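Local coordinates for protein ornithine carbamoyltransferase (Giardia intestinalis, PDB 3GRF) that probably transfers the carbamoyl group between carbamoyl phosphate and ornithine, as an ornithine carbamoyltransferase linked to arginine degradation in this parasite, at residues 139-144 and 237-242; 146-151 and 303-308; 164-167 and 171-174. One frame throughout, in Å; residues are numbered along the deposited sequence.

Interaction 1. Residues 139-144 and 237-242; sequences VCDFMT and VVYTDS
Asp141 of helix 135-151 and Tyr239 of strand 237-240 face each other across a gap too wide for the backbones to touch: their CA atoms, the nearest pair across the two segments, are 9.7 Å apart. Both CB atoms point toward the other segment, and the contact rests on these two buried side chains. The tyrosine spans most of the gap. With its CG anti to the backbone N (chi1 -171°), the ring extends away from the strand and brings its hydroxyl to the carboxylate. There Tyr239 OH donates a hydrogen bond to Asp141 OD1; the refined separation, 2.4 Å, is very short, and its exact value is doubtful. The acid sits at the edge of the ring: Asp141 CG lies in the ring plane, 3.6 Å from Tyr239 CE2, and the carboxylate is turned 70° from that plane. In the transcarbamoylase fold this helix is one of two that connect the domains, so the bond ties an interdomain helix to the central parallel sheet of the Asp/Orn-binding domain, in which 237-240 runs between strands 164-167 and 278-281. Met280 of the latter strand packs against both Asp141 and Tyr239, while Leu178 of helix 173-185 also touches the tyrosine. The other carboxylate oxygen, Asp141 OD2, is hydrogen-bonded by Gln137 NE2, one turn earlier on the helix. Further along, Thr144 OG1 donates back to Cys140 O at 2.9 Å, from above the carbonyl plane; that carbonyl also accepts from Thr144 N, and the hydroxyl is further bonded to Asn309 of helix 303-322.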
loop_
_atom_site.group_PDB
_atom_site.type_symbol
_atom_site.label_atom_id
_atom_site.label_comp_id
_atom_site.label_asym_id
_atom_site.label_seq_id
_atom_site.Cartn_x
_atom_site.Cartn_y
_atom_site.Cartn_z
ATOM N N VAL A 139 -14.192 7.091 -19.450
ATOM C CA VAL A 139 -14.000 5.799 -20.149
ATOM C C VAL A 139 -14.917 4.704 -19.546
ATOM O O VAL A 139 -15.392 3.816 -20.262
ATOM C CB VAL A 139 -12.560 5.290 -20.065
ATOM C CG1 VAL A 139 -12.383 4.009 -20.953
ATOM C CG2 VAL A 139 -11.602 6.376 -20.467
ATOM N N CYS A 140 -15.181 4.804 -18.238
ATOM C CA CYS A 140 -16.038 3.877 -17.507
ATOM C C CYS A 140 -17.447 3.928 -18.010
ATOM O O CYS A 140 -18.027 2.930 -18.409
ATOM C CB CYS A 140 -16.069 4.259 -16.027
ATOM S SG CYS A 140 -17.087 3.086 -15.094
ATOM N N ASP A 141 -18.010 5.125 -17.974
ATOM C CA ASP A 141 -19.404 5.373 -18.359
ATOM C C ASP A 141 -19.736 5.094 -19.822
ATOM O O ASP A 141 -20.681 4.380 -20.126
ATOM C CB ASP A 141 -19.724 6.807 -18.005
ATOM C CG ASP A 141 -19.646 7.054 -16.508
ATOM O OD1 ASP A 141 -19.539 8.226 -16.066
ATOM O OD2 ASP A 141 -19.698 6.054 -15.777
ATOM N N PHE A 142 -18.929 5.598 -20.745
ATOM C CA PHE A 142 -19.216 5.293 -22.146
ATOM C C PHE A 142 -19.019 3.820 -22.483
ATOM O O PHE A 142 -19.781 3.244 -23.253
ATOM C CB PHE A 142 -18.453 6.233 -23.067
ATOM C CG PHE A 142 -18.858 7.647 -22.892
ATOM C CD1 PHE A 142 -18.020 8.548 -22.224
ATOM C CD2 PHE A 142 -20.114 8.082 -23.328
ATOM C CE1 PHE A 142 -18.396 9.846 -22.053
ATOM C CE2 PHE A 142 -20.500 9.430 -23.161
ATOM C CZ PHE A 142 -19.630 10.289 -22.512
ATOM N N MET A 143 -18.034 3.198 -21.858
ATOM C CA MET A 143 -17.929 1.742 -21.888
ATOM C C MET A 143 -19.194 1.018 -21.381
ATOM O O MET A 143 -19.648 0.041 -21.988
ATOM C CB MET A 143 -16.715 1.306 -21.115
ATOM C CG MET A 143 -16.566 -0.240 -21.001
ATOM S SD MET A 143 -15.796 -0.750 -19.389
ATOM C CE MET A 143 -15.974 -2.517 -19.573
ATOM N N THR A 144 -19.756 1.490 -20.275
ATOM C CA THR A 144 -20.975 0.933 -19.696
ATOM C C THR A 144 -22.149 1.135 -20.646
ATOM O O THR A 144 -22.964 0.224 -20.837
ATOM C CB THR A 144 -21.291 1.602 -18.304
ATOM O OG1 THR A 144 -20.197 1.377 -17.400
ATOM C CG2 THR A 144 -22.618 1.072 -17.716
ATOM N N VAL A 237 -30.324 7.628 -22.018
ATOM C CA VAL A 237 -29.492 7.553 -20.815
ATOM C C VAL A 237 -29.875 8.771 -20.004
ATOM O O VAL A 237 -29.924 9.877 -20.552
ATOM C CB VAL A 237 -27.967 7.662 -21.081
ATOM C CG1 VAL A 237 -27.173 7.550 -19.721
ATOM C CG2 VAL A 237 -27.518 6.596 -22.079
ATOM N N VAL A 238 -30.142 8.550 -18.718
ATOM C CA VAL A 238 -30.292 9.657 -17.791
ATOM C C VAL A 238 -29.259 9.560 -16.676
ATOM O O VAL A 238 -29.225 8.599 -15.906
ATOM C CB VAL A 238 -31.686 9.693 -17.167
ATOM C CG1 VAL A 238 -31.801 10.902 -16.177
ATOM C CG2 VAL A 238 -32.767 9.765 -18.255
ATOM N N TYR A 239 -28.436 10.591 -16.551
ATOM C CA TYR A 239 -27.279 10.462 -15.708
ATOM C C TYR A 239 -27.407 11.614 -14.747
ATOM O O TYR A 239 -27.794 12.705 -15.147
ATOM C CB TYR A 239 -26.037 10.568 -16.603
ATOM C CG TYR A 239 -24.681 10.258 -16.002
ATOM C CD1 TYR A 239 -24.182 10.966 -14.911
ATOM C CD2 TYR A 239 -23.884 9.320 -16.574
ATOM C CE1 TYR A 239 -22.923 10.718 -14.399
ATOM C CE2 TYR A 239 -22.637 9.078 -16.109
ATOM C CZ TYR A 239 -22.170 9.754 -14.995
ATOM O OH TYR A 239 -20.918 9.492 -14.538
ATOM N N THR A 240 -27.135 11.351 -13.475
ATOM C CA THR A 240 -27.077 12.417 -12.481
ATOM C C THR A 240 -25.969 12.160 -11.485
ATOM O O THR A 240 -25.348 11.094 -11.493
ATOM C CB THR A 240 -28.442 12.626 -11.792
ATOM O OG1 THR A 240 -28.388 13.838 -11.024
ATOM C CG2 THR A 240 -28.819 11.438 -10.934
ATOM N N ASP A 241 -25.643 13.155 -10.667
ATOM C CA ASP A 241 -24.660 12.879 -9.626
ATOM C C ASP A 241 -24.815 13.833 -8.462
ATOM O O ASP A 241 -25.684 14.688 -8.496
ATOM C CB ASP A 241 -23.208 12.766 -10.203
ATOM C CG ASP A 241 -22.454 14.102 -10.294
ATOM O OD1 ASP A 241 -21.233 14.089 -10.076
ATOM O OD2 ASP A 241 -23.045 15.146 -10.596
ATOM N N SER A 242 -23.990 13.633 -7.445
ATOM C CA SER A 242 -24.150 14.201 -6.139
ATOM C C SER A 242 -24.384 15.699 -6.209
ATOM O O SER A 242 -23.642 16.418 -6.868
ATOM C CB SER A 242 -22.910 13.870 -5.312
ATOM O OG SER A 242 -22.808 14.737 -4.199
#

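Interaction 2. Residues 146-151 and 303-308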
loop_
_atom_site.group_PDB
_atom_site.type_symbol
_atom_site.label_atom_id
_atom_site.label_comp_id
_atom_site.label_asym_id
_atom_site.label_seq_id
_atom_site.Cartn_x
_atom_site.Cartn_y
_atom_site.Cartn_z
ATOM N N LYS A 146 -21.938 1.477 -23.979
ATOM C CA LYS A 146 -21.791 0.538 -25.119
ATOM C C LYS A 146 -22.114 -0.899 -24.775
ATOM O O LYS A 146 -22.705 -1.630 -25.580
ATOM C CB LYS A 146 -20.377 0.574 -25.740
ATOM C CG LYS A 146 -20.173 -0.619 -26.754
ATOM C CD LYS A 146 -18.994 -0.328 -27.678
ATOM C CE LYS A 146 -18.929 -1.333 -28.810
ATOM N NZ LYS A 146 -17.649 -1.034 -29.518
ATOM N N GLU A 147 -21.633 -1.325 -23.617
ATOM C CA GLU A 147 -21.877 -2.639 -23.045
ATOM C C GLU A 147 -23.345 -2.938 -22.875
ATOM O O GLU A 147 -23.829 -3.942 -23.334
ATOM C CB GLU A 147 -21.242 -2.702 -21.663
ATOM C CG GLU A 147 -21.137 -4.098 -21.124
ATOM C CD GLU A 147 -20.488 -4.134 -19.766
ATOM O OE1 GLU A 147 -20.806 -3.267 -18.929
ATOM O OE2 GLU A 147 -19.674 -5.036 -19.526
ATOM N N LYS A 148 -24.043 -2.076 -22.151
ATOM C CA LYS A 148 -25.474 -2.260 -21.922
ATOM C C LYS A 148 -26.300 -2.339 -23.209
ATOM O O LYS A 148 -27.027 -3.309 -23.407
ATOM C CB LYS A 148 -26.043 -1.168 -20.989
ATOM C CG LYS A 148 -25.489 -1.267 -19.608
ATOM C CD LYS A 148 -25.877 -2.605 -18.951
ATOM C CE LYS A 148 -24.861 -2.999 -17.860
ATOM N NZ LYS A 148 -25.170 -4.327 -17.235
ATOM N N PHE A 149 -26.173 -1.331 -24.076
ATOM C CA PHE A 149 -26.968 -1.271 -25.299
ATOM C C PHE A 149 -26.631 -2.372 -26.297
ATOM O O PHE A 149 -27.512 -2.871 -26.974
ATOM C CB PHE A 149 -26.878 0.122 -25.904
ATOM C CG PHE A 149 -27.692 1.137 -25.147
ATOM C CD1 PHE A 149 -27.077 2.150 -24.444
ATOM C CD2 PHE A 149 -29.081 1.046 -25.111
ATOM C CE1 PHE A 149 -27.840 3.107 -23.733
ATOM C CE2 PHE A 149 -29.850 1.981 -24.409
ATOM C CZ PHE A 149 -29.229 3.029 -23.714
ATOM N N THR A 150 -25.369 -2.787 -26.345
ATOM C CA THR A 150 -24.945 -3.891 -27.224
ATOM C C THR A 150 -25.596 -5.224 -26.840
ATOM O O THR A 150 -25.928 -6.030 -27.718
ATOM C CB THR A 150 -23.413 -4.039 -27.254
ATOM O OG1 THR A 150 -22.852 -2.941 -27.969
ATOM C CG2 THR A 150 -22.977 -5.318 -27.926
ATOM N N ALA A 151 -25.781 -5.457 -25.543
ATOM C CA ALA A 151 -26.333 -6.729 -25.072
ATOM C C ALA A 151 -27.849 -6.822 -25.302
ATOM O O ALA A 151 -28.391 -7.900 -25.591
ATOM C CB ALA A 151 -25.979 -6.946 -23.599
ATOM N N CYS A 303 -26.127 1.526 -12.057
ATOM C CA CYS A 303 -25.073 2.145 -11.246
ATOM C C CYS A 303 -23.953 1.245 -10.736
ATOM O O CYS A 303 -22.777 1.652 -10.735
ATOM C CB CYS A 303 -25.657 2.955 -10.083
ATOM S SG CYS A 303 -26.647 4.304 -10.698
ATOM N N TYR A 304 -24.294 0.060 -10.248
ATOM C CA TYR A 304 -23.275 -0.774 -9.620
ATOM C C TYR A 304 -22.363 -1.435 -10.676
ATOM O O TYR A 304 -21.184 -1.616 -10.432
ATOM C CB TYR A 304 -23.907 -1.904 -8.816
ATOM C CG TYR A 304 -24.619 -1.592 -7.523
ATOM C CD1 TYR A 304 -25.669 -2.399 -7.114
ATOM C CD2 TYR A 304 -24.257 -0.527 -6.716
ATOM C CE1 TYR A 304 -26.330 -2.189 -5.937
ATOM C CE2 TYR A 304 -24.934 -0.287 -5.517
ATOM C CZ TYR A 304 -25.976 -1.127 -5.143
ATOM O OH TYR A 304 -26.661 -0.953 -3.973
ATOM N N ASP A 305 -22.941 -1.886 -11.786
ATOM C CA ASP A 305 -22.148 -2.452 -12.886
ATOM C C ASP A 305 -21.278 -1.371 -13.502
ATOM O O ASP A 305 -20.143 -1.619 -13.922
ATOM C CB ASP A 305 -23.062 -3.017 -13.971
ATOM C CG ASP A 305 -23.570 -4.435 -13.649
ATOM O OD1 ASP A 305 -24.455 -4.900 -14.390
ATOM O OD2 ASP A 305 -23.102 -5.076 -12.672
ATOM N N GLU A 306 -21.827 -0.158 -13.542
ATOM C CA GLU A 306 -21.080 1.010 -13.984
ATOM C C GLU A 306 -19.882 1.260 -13.050
ATOM O O GLU A 306 -18.824 1.586 -13.525
ATOM C CB GLU A 306 -22.017 2.244 -14.068
ATOM C CG GLU A 306 -21.320 3.609 -14.104
ATOM C CD GLU A 306 -22.281 4.780 -14.060
ATOM O OE1 GLU A 306 -23.466 4.568 -13.819
ATOM O OE2 GLU A 306 -21.841 5.942 -14.204
ATOM N N ALA A 307 -20.042 1.116 -11.734
ATOM C CA ALA A 307 -18.956 1.430 -10.791
ATOM C C ALA A 307 -17.885 0.358 -10.851
ATOM O O ALA A 307 -16.713 0.657 -10.757
ATOM C CB ALA A 307 -19.484 1.546 -9.364
ATOM N N GLY A 308 -18.290 -0.895 -11.031
ATOM C CA GLY A 308 -17.355 -1.976 -11.254
ATOM C C GLY A 308 -16.525 -1.806 -12.508
ATOM O O GLY A 308 -15.372 -2.303 -12.577
#
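Lys148 reaches Asp305 by bending near its root: CG stands beside the backbone N and anti to the carbonyl carbon (chi1 -66°), and a second turn at chi2 (-63°) redirects the chain before it straightens toward the ammonium group. Asp305 also carries its CG anti to the carbonyl carbon, and the two side chains cross at about a right angle. The segments belong to helices 135-151 and 303-322, the pair that joins the two domains in the transcarbamoylase fold. Between 146-151 and 303-308 the contact is made by these two side chains, their CA atoms being 9.6 Å apart; the same helices pack further along, where Cys140 touches Asn309. The bridge is a salt bridge with a hydrogen bond from Lys148 NZ to Asp305 OD1, 3.0 Å long. The donor meets the oxygen on its anti side, 19° out of the carboxylate plane, and Lys148 CE stays 4.0 Å from Asp305 OD1. The stronger partner of this carboxylate lies elsewhere: Asp305 OD2 forms a salt bridge with Arg99 NE of the second subunit, so one acid connects both the helix pair and the trimer interface. Glu147 OE1 lies 6.0 Å from Asp305 OD1, and the nearby lysine and arginine charges probably moderate the repulsion; Glu147 OE2 forms a salt bridge with Lys32, and Glu147 OE1 is hydrogen-bonded by Asn309 ND2. Within helix 135-151, Lys146 O accepts from opposite faces of its plane, from Thr150 OG1 at 2.7 Å and from Thr150 N at 3.0 Å.

Interaction 3. Residues 164-167 and 171-174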
loop_
_atom_site.group_PDB
_atom_site.type_symbol
_atom_site.label_atom_id
_atom_site.label_comp_id
_atom_site.label_asym_id
_atom_site.label_seq_id
_atom_site.Cartn_x
_atom_site.Cartn_y
_atom_site.Cartn_z
ATOM N N PHE A 164 -28.324 11.228 -24.833
ATOM C CA PHE A 164 -27.794 11.220 -23.466
ATOM C C PHE A 164 -28.340 12.471 -22.737
ATOM O O PHE A 164 -28.398 13.557 -23.317
ATOM C CB PHE A 164 -26.265 11.196 -23.498
ATOM C CG PHE A 164 -25.616 11.265 -22.115
ATOM C CD1 PHE A 164 -25.247 10.109 -21.450
ATOM C CD2 PHE A 164 -25.399 12.502 -21.483
ATOM C CE1 PHE A 164 -24.668 10.171 -20.190
ATOM C CE2 PHE A 164 -24.825 12.567 -20.258
ATOM C CZ PHE A 164 -24.473 11.418 -19.593
ATOM N N ALA A 165 -28.780 12.337 -21.493
ATOM C CA ALA A 165 -29.072 13.560 -20.704
ATOM C C ALA A 165 -28.422 13.580 -19.313
ATOM O O ALA A 165 -28.435 12.563 -18.639
ATOM C CB ALA A 165 -30.598 13.775 -20.566
ATOM N N TYR A 166 -27.866 14.736 -18.917
ATOM C CA TYR A 166 -27.279 14.934 -17.608
ATOM C C TYR A 166 -28.296 15.809 -16.868
ATOM O O TYR A 166 -28.782 16.779 -17.445
ATOM C CB TYR A 166 -25.900 15.646 -17.626
ATOM C CG TYR A 166 -25.474 15.869 -16.198
ATOM C CD1 TYR A 166 -25.808 17.066 -15.503
ATOM C CD2 TYR A 166 -24.857 14.860 -15.501
ATOM C CE1 TYR A 166 -25.503 17.192 -14.149
ATOM C CE2 TYR A 166 -24.536 14.982 -14.156
ATOM C CZ TYR A 166 -24.886 16.152 -13.482
ATOM O OH TYR A 166 -24.573 16.292 -12.160
ATOM N N CYS A 167 -28.672 15.429 -15.637
ATOM C CA CYS A 167 -29.652 16.219 -14.856
ATOM C C CYS A 167 -28.977 16.686 -13.597
ATOM O O CYS A 167 -28.266 15.915 -12.979
ATOM C CB CYS A 167 -30.928 15.430 -14.506
ATOM S SG CYS A 167 -32.135 15.374 -15.830
ATOM N N MET A 171 -22.629 22.878 -13.283
ATOM C CA MET A 171 -21.366 23.541 -13.215
ATOM C C MET A 171 -20.520 22.569 -12.434
ATOM O O MET A 171 -20.409 22.654 -11.219
ATOM C CB MET A 171 -21.505 24.885 -12.496
ATOM C CG MET A 171 -20.286 25.746 -12.701
ATOM S SD MET A 171 -20.233 27.279 -11.766
ATOM C CE MET A 171 -21.474 28.269 -12.555
ATOM N N ASN A 172 -19.987 21.568 -13.131
ATOM C CA ASN A 172 -19.606 20.378 -12.473
ATOM C C ASN A 172 -18.590 19.671 -13.335
ATOM O O ASN A 172 -18.832 19.450 -14.517
ATOM C CB ASN A 172 -20.883 19.540 -12.250
ATOM C CG ASN A 172 -20.633 18.152 -11.711
ATOM O OD1 ASN A 172 -19.535 17.603 -11.745
ATOM N ND2 ASN A 172 -21.714 17.525 -11.303
ATOM N N ASN A 173 -17.488 19.297 -12.784
ATOM C CA ASN A 173 -16.411 18.650 -13.519
ATOM C C ASN A 173 -16.827 17.354 -14.211
ATOM O O ASN A 173 -16.282 16.995 -15.263
ATOM C CB ASN A 173 -15.236 18.419 -12.571
ATOM C CG ASN A 173 -15.474 17.297 -11.589
ATOM O OD1 ASN A 173 -16.339 17.378 -10.726
ATOM N ND2 ASN A 173 -14.694 16.225 -11.722
ATOM N N VAL A 174 -17.775 16.646 -13.596
ATOM C CA VAL A 174 -18.317 15.400 -14.158
ATOM C C VAL A 174 -19.178 15.716 -15.387
ATOM O O VAL A 174 -19.045 15.064 -16.410
ATOM C CB VAL A 174 -19.016 14.497 -13.050
ATOM C CG1 VAL A 174 -20.112 13.587 -13.632
ATOM C CG2 VAL A 174 -17.962 13.625 -12.297
#
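Tyr166, on strand 164-167, and Asn172, just ahead of helix 173-185, meet where the chain turns from strand to helix; the nearest backbone approach is 9.6 Å, from Tyr166 CA to Val174 CA. Both touching side chains point toward the opposite segment and cross at about a right angle, with the ring and amide planes 86° apart. The amide nitrogen does the touching: Asn172 ND2 is 3.2 Å from Tyr166 OH and 4.1 Å from Tyr166 CZ, approaching the ring obliquely. The two polar groups share an outside partner, for Tyr166 OH and Asn172 ND2 are each hydrogen-bonded to Asp241 OD2, and this is the stronger tie of the tyrosine hydroxyl. Asn172 ND2 is bonded to Asp169 O as well. The segments lie at the strand-to-helix junction of a beta-alpha-beta unit, strand 164-167, helix 173-185 and strand 188-192, in the Rossmann-like Asp/Orn-binding domain. Asn172 is the N-cap of that helix. Its CG anti to the backbone N (chi1 173°) lets the amide oxygen reach the first turn, where Asn172 OD1 accepts from Val174 N at 2.7 Å with an N-H...O angle of 149°; the donor sits above the amide carbonyl plane. The amide is thus gripped at both ends, which fixes its flip: oxygen to the helix backbone, nitrogen to Asp241 and Asp169. Within the strand, Phe164 projects on the same side as Tyr166 and packs on Leu178 and Cys182 of the helix, while Cys167, on the other side, is joined to Cys228 by a disulfide.

How the interactions relate
Interaction 1 lies between the other two, its centre 9 Å from each, whereas the centres of interactions 2 and 3 are 18 Å apart. It meets interaction 2 where Asp141 OD2 comes within 2.7 Å of Glu306 OE2, a buried carboxylate pair in which a proton is probably shared. Toward interaction 3 the junction is Asp241 OD2, 2.5 Å from Tyr166 OH and 2.8 Å from Asn172 ND2, with Phe164 CZ packed 3.5 Å from Tyr239 CB. Interactions 1 and 2 use helix 135-151; interactions 1 and 3 use adjacent sheet strands, whose C-terminal ends in this family face the interdomain cleft holding the active site.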